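Local atomic coordinates of Hut operon positive regulatory protein (PDB entry 4H4L), a protein that binds cis-acting sequences on mRNA in the presence of histidine, suppressing transcription termination and so switching on the hut operon for histidine utilisation. Residues Gly127-Pro132 against Leu136-Phe141; Ala78-Leu83 against Gly89-Gly94; Gly40-Gly43 against Lys49-Ala52. The protein carries 1 engineered substitution. All coordinates share one frame; numbering follows the deposited sequence.

Interaction 1 (Gly127-Pro132 against Leu136-Phe141). With ZN (zinc ion), chain R; HIS (histidine), chain Q.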
loop_
_atom_site.group_PDB
_atom_site.type_symbol
_atom_site.label_atom_id
_atom_site.label_comp_id
_atom_site.label_asym_id
_atom_site.label_seq_id
_atom_site.Cartn_x
_atom_site.Cartn_y
_atom_site.Cartn_z
ATOM N N GLY A 127 14.043 9.211 15.002
ATOM C CA GLY A 127 15.255 9.680 14.363
ATOM C C GLY A 127 14.954 10.456 13.107
ATOM O O GLY A 127 13.908 11.047 12.958
ATOM N N THR A 128 15.888 10.479 12.188
ATOM C CA THR A 128 15.616 11.161 10.951
ATOM C C THR A 128 15.537 10.229 9.743
ATOM O O THR A 128 15.924 9.053 9.808
ATOM C CB THR A 128 16.684 12.189 10.641
ATOM O OG1 THR A 128 17.833 11.483 10.179
ATOM C CG2 THR A 128 16.998 13.021 11.874
ATOM N N ILE A 129 15.010 10.811 8.667
ATOM C CA ILE A 129 14.882 10.226 7.368
ATOM C C ILE A 129 15.223 11.373 6.417
ATOM O O ILE A 129 14.898 12.539 6.699
ATOM C CB ILE A 129 13.449 9.700 7.146
ATOM C CG1 ILE A 129 13.387 8.824 5.882
ATOM C CG2 ILE A 129 12.425 10.843 7.169
ATOM C CD1 ILE A 129 12.256 7.826 5.902
ATOM N N GLY A 130 15.905 11.055 5.316
ATOM C CA GLY A 130 16.385 12.093 4.403
ATOM C C GLY A 130 17.211 11.479 3.294
ATOM O O GLY A 130 17.328 10.243 3.204
ATOM N N ALA A 131 17.779 12.347 2.461
ATOM C CA ALA A 131 18.489 11.937 1.263
ATOM C C ALA A 131 19.793 11.283 1.642
ATOM O O ALA A 131 20.314 11.568 2.728
ATOM C CB ALA A 131 18.745 13.134 0.369
ATOM N N PRO A 132 20.336 10.408 0.750
ATOM C CA PRO A 132 21.556 9.639 1.054
ATOM C C PRO A 132 22.724 10.511 1.497
ATOM O O PRO A 132 23.593 10.034 2.227
ATOM C CB PRO A 132 21.873 8.946 -0.272
ATOM C CG PRO A 132 20.532 8.781 -0.898
ATOM C CD PRO A 132 19.824 10.070 -0.593
ATOM N N LEU A 136 20.493 16.811 4.907
ATOM C CA LEU A 136 19.213 17.104 4.237
ATOM C C LEU A 136 18.143 16.114 4.682
ATOM O O LEU A 136 17.900 15.096 4.018
ATOM C CB LEU A 136 19.357 17.046 2.711
ATOM C CG LEU A 136 20.290 18.018 1.987
ATOM C CD1 LEU A 136 20.404 19.359 2.715
ATOM C CD2 LEU A 136 21.663 17.386 1.815
ATOM N N GLU A 137 17.505 16.430 5.813
ATOM C CA GLU A 137 16.659 15.473 6.513
ATOM C C GLU A 137 15.520 16.133 7.269
ATOM O O GLU A 137 15.456 17.347 7.404
ATOM C CB GLU A 137 17.502 14.630 7.479
ATOM C CG GLU A 137 17.908 15.365 8.750
ATOM C CD GLU A 137 19.170 14.819 9.398
ATOM O OE1 GLU A 137 19.462 15.203 10.560
ATOM O OE2 GLU A 137 19.885 14.026 8.742
ATOM N N HIS A 138 14.608 15.296 7.730
ATOM C CA HIS A 138 13.592 15.688 8.673
ATOM C C HIS A 138 13.337 14.523 9.574
ATOM O O HIS A 138 13.931 13.467 9.409
ATOM C CB HIS A 138 12.321 16.270 8.007
ATOM C CG HIS A 138 11.476 15.279 7.207
ATOM N ND1 HIS A 138 10.864 14.208 7.762
ATOM C CD2 HIS A 138 11.098 15.292 5.864
ATOM C CE1 HIS A 138 10.161 13.562 6.813
ATOM N NE2 HIS A 138 10.302 14.234 5.655
ATOM N N GLU A 139 12.479 14.699 10.563
ATOM C CA GLU A 139 12.400 13.711 11.620
ATOM C C GLU A 139 11.544 12.554 11.211
ATOM O O GLU A 139 10.891 12.611 10.153
ATOM C CB GLU A 139 11.865 14.331 12.900
ATOM C CG GLU A 139 12.933 15.030 13.710
ATOM C CD GLU A 139 12.346 16.150 14.542
ATOM O OE1 GLU A 139 12.202 15.987 15.774
ATOM O OE2 GLU A 139 11.989 17.178 13.935
ATOM N N THR A 140 11.547 11.510 12.058
ATOM C CA THR A 140 10.674 10.352 11.842
ATOM C C THR A 140 10.341 9.512 13.058
ATOM O O THR A 140 11.059 9.473 14.080
ATOM C CB THR A 140 11.181 9.450 10.737
ATOM O OG1 THR A 140 10.101 8.646 10.302
ATOM C CG2 THR A 140 12.286 8.581 11.237
ATOM N N PHE A 141 9.216 8.826 12.945
ATOM C CA PHE A 141 8.640 8.248 14.109
ATOM C C PHE A 141 7.689 7.126 13.769
ATOM O O PHE A 141 6.922 7.236 12.825
ATOM C CB PHE A 141 7.895 9.355 14.835
ATOM C CG PHE A 141 7.760 9.115 16.284
ATOM C CD1 PHE A 141 8.643 9.713 17.166
ATOM C CD2 PHE A 141 6.765 8.268 16.769
ATOM C CE1 PHE A 141 8.534 9.474 18.520
ATOM C CE2 PHE A 141 6.647 8.021 18.120
ATOM C CZ PHE A 141 7.535 8.626 18.995
HETATM ZN ZN ZN R . 9.288 14.275 3.756
HETATM N N HIS Q . 15.015 11.091 0.069
HETATM C CA HIS Q . 14.046 11.918 0.834
HETATM C C HIS Q . 14.716 13.190 1.095
HETATM O O HIS Q . 15.401 13.631 0.189
HETATM C CB HIS Q . 13.670 11.263 2.155
HETATM C CG HIS Q . 12.312 11.678 2.712
HETATM N ND1 HIS Q . 11.347 10.773 3.058
HETATM C CD2 HIS Q . 11.785 12.912 2.987
HETATM C CE1 HIS Q . 10.283 11.413 3.523
HETATM N NE2 HIS Q . 10.559 12.704 3.499
HETATM O OXT HIS Q . 14.589 13.768 2.179
#
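Ile129 O lies over one face of the His138 imidazole, and Ile129 CG2 packs 3.6 Å from CE1 of the same ring, the two side chains running side by side in the same direction. In the ring plane, His138 ND1 donates to Glu139 O at 2.9 Å, using a carbonyl lone pair; this bond helps fix the rotation of the ring. His138 NE2, the other ring nitrogen, binds the zinc ion at 2.1 Å. The NE2 atom of the bound histidine is a further ligand, and His73 and His77 of a neighbouring subunit complete the site. The chi1 of 68° holds the His138 ring beside Ile129, over Ile129 O, with NE2 directed at the zinc ion. The two segments pair as an antiparallel beta hairpin, strand 120-130 with strand 137-147. Ile129 and His138 exchange two nearly straight backbone bonds, His138 N to Ile129 O being 3.0 Å. Farther along, Ala131 N bonds to Leu136 O at 3.2 Å. A side chain on Gly130 would run into Leu136 O and Glu137 CA; as glycine, its CA comes within 3.3 Å of the ligand carboxylate OXT. On the opposite face of the sheet from His138, the extended Glu137 side chain crosses that of Thr128 obliquely, Glu137 OE1 lying 3.5 Å from Thr128 CG2.

Interaction 2 (Ala78-Leu83 against Gly89-Gly94)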
loop_
_atom_site.group_PDB
_atom_site.type_symbol
_atom_site.label_atom_id
_atom_site.label_comp_id
_atom_site.label_asym_id
_atom_site.label_seq_id
_atom_site.Cartn_x
_atom_site.Cartn_y
_atom_site.Cartn_z
ATOM N N ALA A 78 5.805 -6.474 15.206
ATOM C CA ALA A 78 5.634 -5.205 15.926
ATOM C C ALA A 78 6.527 -4.163 15.291
ATOM O O ALA A 78 6.193 -2.979 15.218
ATOM C CB ALA A 78 5.961 -5.370 17.388
ATOM N N THR A 79 7.651 -4.645 14.777
ATOM C CA THR A 79 8.585 -3.820 14.061
ATOM C C THR A 79 8.009 -3.336 12.752
ATOM O O THR A 79 8.115 -2.136 12.479
ATOM C CB THR A 79 9.885 -4.582 13.794
ATOM O OG1 THR A 79 10.412 -5.045 15.038
ATOM C CG2 THR A 79 10.911 -3.676 13.075
ATOM N N MET A 80 7.432 -4.244 11.940
ATOM C CA MET A 80 6.801 -3.855 10.651
ATOM C C MET A 80 5.904 -2.697 10.936
ATOM O O MET A 80 5.957 -1.663 10.263
ATOM C CB MET A 80 5.876 -4.916 10.055
ATOM C CG MET A 80 6.534 -6.143 9.489
ATOM S SD MET A 80 6.904 -5.874 7.768
ATOM C CE MET A 80 8.593 -5.297 7.989
ATOM N N GLU A 81 5.078 -2.881 11.955
ATOM C CA GLU A 81 4.135 -1.869 12.310
ATOM C C GLU A 81 4.797 -0.544 12.656
ATOM O O GLU A 81 4.349 0.494 12.187
ATOM C CB GLU A 81 3.172 -2.370 13.381
ATOM C CG GLU A 81 1.910 -2.864 12.733
ATOM C CD GLU A 81 1.024 -3.632 13.666
ATOM O OE1 GLU A 81 0.772 -4.844 13.393
ATOM O OE2 GLU A 81 0.558 -3.004 14.643
ATOM N N ALA A 82 5.885 -0.570 13.399
ATOM C CA ALA A 82 6.603 0.674 13.704
ATOM C C ALA A 82 7.226 1.311 12.482
ATOM O O ALA A 82 7.259 2.517 12.368
ATOM C CB ALA A 82 7.658 0.465 14.804
ATOM N N LEU A 83 7.749 0.500 11.571
ATOM C CA LEU A 83 8.338 1.033 10.321
ATOM C C LEU A 83 7.269 1.687 9.405
ATOM O O LEU A 83 7.613 2.520 8.542
ATOM C CB LEU A 83 9.068 -0.077 9.562
ATOM C CG LEU A 83 10.408 -0.670 9.978
ATOM C CD1 LEU A 83 10.623 -2.020 9.303
ATOM C CD2 LEU A 83 11.502 0.291 9.559
ATOM N N GLY A 89 3.906 4.642 3.680
ATOM C CA GLY A 89 3.287 4.195 2.434
ATOM C C GLY A 89 4.075 3.182 1.652
ATOM O O GLY A 89 3.533 2.209 1.153
ATOM N N GLU A 90 5.364 3.416 1.513
ATOM C CA GLU A 90 6.246 2.432 0.919
ATOM C C GLU A 90 7.304 2.218 1.961
ATOM O O GLU A 90 7.934 3.181 2.418
ATOM C CB GLU A 90 6.873 2.949 -0.383
ATOM C CG GLU A 90 5.859 3.255 -1.493
ATOM C CD GLU A 90 5.068 2.036 -2.020
ATOM O OE1 GLU A 90 5.611 0.892 -2.067
ATOM O OE2 GLU A 90 3.877 2.232 -2.400
ATOM N N MET A 91 7.494 0.959 2.333
ATOM C CA MET A 91 8.418 0.600 3.394
ATOM C C MET A 91 9.743 0.301 2.738
ATOM O O MET A 91 10.203 -0.846 2.739
ATOM C CB MET A 91 7.903 -0.604 4.184
ATOM C CG MET A 91 8.457 -0.672 5.596
ATOM S SD MET A 91 7.758 -2.035 6.573
ATOM C CE MET A 91 6.109 -1.395 6.844
ATOM N N LEU A 92 10.330 1.363 2.176
ATOM C CA LEU A 92 11.569 1.326 1.427
ATOM C C LEU A 92 12.379 2.544 1.798
ATOM O O LEU A 92 11.827 3.625 1.970
ATOM C CB LEU A 92 11.288 1.410 -0.070
ATOM C CG LEU A 92 10.408 0.326 -0.686
ATOM C CD1 LEU A 92 9.685 0.895 -1.894
ATOM C CD2 LEU A 92 11.261 -0.867 -1.066
ATOM N N LEU A 93 13.689 2.354 1.901
ATOM C CA LEU A 93 14.617 3.432 2.112
ATOM C C LEU A 93 15.470 3.626 0.879
ATOM O O LEU A 93 15.089 4.354 -0.002
ATOM C CB LEU A 93 15.487 3.138 3.335
ATOM C CG LEU A 93 14.651 2.904 4.594
ATOM C CD1 LEU A 93 15.522 2.370 5.731
ATOM C CD2 LEU A 93 13.927 4.179 5.008
ATOM N N GLY A 94 16.623 2.965 0.826
ATOM C CA GLY A 94 17.575 3.086 -0.263
ATOM C C GLY A 94 16.955 2.876 -1.631
ATOM O O GLY A 94 17.260 3.609 -2.568
#
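Buried thioether packing joins Met91 to Met80 and Leu83, tying the loop after helix 70-87 back onto that same helix. Met91 is the centre of an inverse gamma turn in the 89-94 segment, and its CB points toward the helix, which packs by other residues on the four-stranded antiparallel sheet of the subunit. The first two torsions of Met91 are extended, with CG anti to the backbone N (chi1 -156°), and only the last one bends, so that SD is carried out to the helix before CE folds aside. Leu83 meets this chain at about a right angle, its CB 3.8 Å from Met91 SD and its CD1 4.0 Å from the same sulfur. Met80, bent at both chi2 and chi3, also crosses Met91 at roughly a right angle and brings its CE methyl to 3.7 Å from Met91 SD. Leu96 of a neighbouring subunit packs on both methionines, so the cluster belongs to a subunit interface as well as to the fold. An alanine in place of Met91 would take away SD and CE and is likely to open a gap between Met80 and Leu83, leaving the Met80 methyl freer to turn. The nearest approach of the two segments is from Met91 CE to the backbone, 3.4 Å from Met80 O.

Interaction 3 (Gly40-Gly43 against Lys49-Ala52). Engineered in segment 49-52: Ile51 (natural residue Val).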
loop_
_atom_site.group_PDB
_atom_site.type_symbol
_atom_site.label_atom_id
_atom_site.label_comp_id
_atom_site.label_asym_id
_atom_site.label_seq_id
_atom_site.Cartn_x
_atom_site.Cartn_y
_atom_site.Cartn_z
ATOM N N GLY A 40 18.664 1.183 21.854
ATOM C CA GLY A 40 19.720 1.029 20.857
ATOM C C GLY A 40 19.643 2.005 19.704
ATOM O O GLY A 40 18.721 2.807 19.641
ATOM N N LYS A 41 20.606 1.894 18.787
ATOM C CA LYS A 41 20.762 2.794 17.649
ATOM C C LYS A 41 21.211 2.098 16.358
ATOM O O LYS A 41 22.125 1.276 16.340
ATOM C CB LYS A 41 21.761 3.902 17.972
ATOM C CG LYS A 41 21.149 5.148 18.587
ATOM C CD LYS A 41 22.231 6.178 18.894
ATOM C CE LYS A 41 23.045 5.785 20.132
ATOM N NZ LYS A 41 22.220 5.734 21.374
ATOM N N VAL A 42 20.558 2.469 15.272
ATOM C CA VAL A 42 20.851 1.915 13.957
ATOM C C VAL A 42 20.588 3.003 12.917
ATOM O O VAL A 42 19.571 3.717 12.983
ATOM C CB VAL A 42 20.061 0.599 13.685
ATOM C CG1 VAL A 42 18.551 0.823 13.700
ATOM C CG2 VAL A 42 20.516 -0.072 12.389
ATOM N N GLY A 43 21.551 3.181 12.022
ATOM C CA GLY A 43 21.355 4.012 10.829
ATOM C C GLY A 43 21.521 3.151 9.579
ATOM O O GLY A 43 22.572 2.498 9.410
ATOM N N LYS A 49 18.389 -4.130 7.852
ATOM C CA LYS A 49 19.351 -3.841 8.910
ATOM C C LYS A 49 18.663 -3.299 10.123
ATOM O O LYS A 49 19.087 -3.599 11.256
ATOM C CB LYS A 49 20.405 -2.839 8.471
ATOM C CG LYS A 49 21.781 -3.438 8.378
ATOM C CD LYS A 49 22.335 -3.275 6.968
ATOM C CE LYS A 49 23.275 -4.431 6.623
ATOM N NZ LYS A 49 23.756 -4.379 5.212
ATOM N N VAL A 50 17.620 -2.490 9.911
ATOM C CA VAL A 50 16.881 -1.919 11.054
ATOM C C VAL A 50 16.154 -3.031 11.841
ATOM O O VAL A 50 16.210 -3.107 13.068
ATOM C CB VAL A 50 15.975 -0.737 10.608
ATOM C CG1 VAL A 50 14.943 -0.361 11.660
ATOM C CG2 VAL A 50 16.844 0.481 10.243
ATOM N N ILE A 51 15.507 -3.931 11.116
ATOM C CA ILE A 51 14.822 -5.066 11.723
ATOM C C ILE A 51 15.823 -5.963 12.495
ATOM O O ILE A 51 15.542 -6.390 13.620
ATOM C CB ILE A 51 14.049 -5.858 10.621
ATOM C CG1 ILE A 51 13.002 -4.952 9.964
ATOM C CG2 ILE A 51 13.440 -7.149 11.164
ATOM C CD1 ILE A 51 12.439 -5.505 8.681
ATOM N N ALA A 52 16.988 -6.190 11.887
ATOM C CA ALA A 52 18.032 -7.116 12.356
ATOM C C ALA A 52 18.688 -6.637 13.645
ATOM O O ALA A 52 18.690 -7.357 14.645
ATOM C CB ALA A 52 19.084 -7.301 11.271
#
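Strand residues 40-43 and helix residues 49-52 approach through Val42 and Val50, whose CA atoms are 6.2 Å apart, the shortest such separation between the two segments. This is helix-on-sheet packing: helix 47-60 follows closely after strand 36-44, an outermost strand of the chain's antiparallel sheet, and folds back over a face of it. Val42 points its CB at the helix, while its own backbone is hydrogen-bonded to Leu102 of the adjoining strand. The two valine side chains cross at about a right angle and touch through one methyl each, Val42 CG1 lying 3.9 Å from Val50 CG2. That methyl of Val42 stands between its backbone N and carbonyl carbon (chi1 62°) and also comes within 4.2 Å of Val50 CA, so it rests on the helix backbone as well as on the side chain. Val50 packs further on Val100 and Leu102 of strand 99-109, which carries the helix contact inward across the sheet. The engineered Ile51 points away from strand 36-44 and meets Tyr76, Thr79, Met80 and Leu83 of helix 70-87. The Lys49 side chain turns off from the strand beyond its CB; its backbone is what the second Val42 methyl meets, with CG2 4.0 Å from Lys49 O.

Interaction 2 is the buried one of the three; interactions 1 and 3 are partly buried, each reaching an outermost strand of the same sheet, at opposite edges within this chain. Their chemistry differs accordingly. Interaction 1 is polar, a ladder of backbone bonds that brings a zinc ligand and the histidine pocket together, whereas interactions 2 and 3 are apolar side-chain packing. Interactions 2 and 3 are joined through the consecutive helices 47-60 and 70-87: Leu83 CD1 lies 3.8 Å from CG1 of the engineered Ile51. Ile129 CD1 meets Leu93 CD2 at 4.1 Å, linking interaction 1 to the loop of interaction 2, while interactions 1 and 3 do not touch. All three have neighbouring subunits close by.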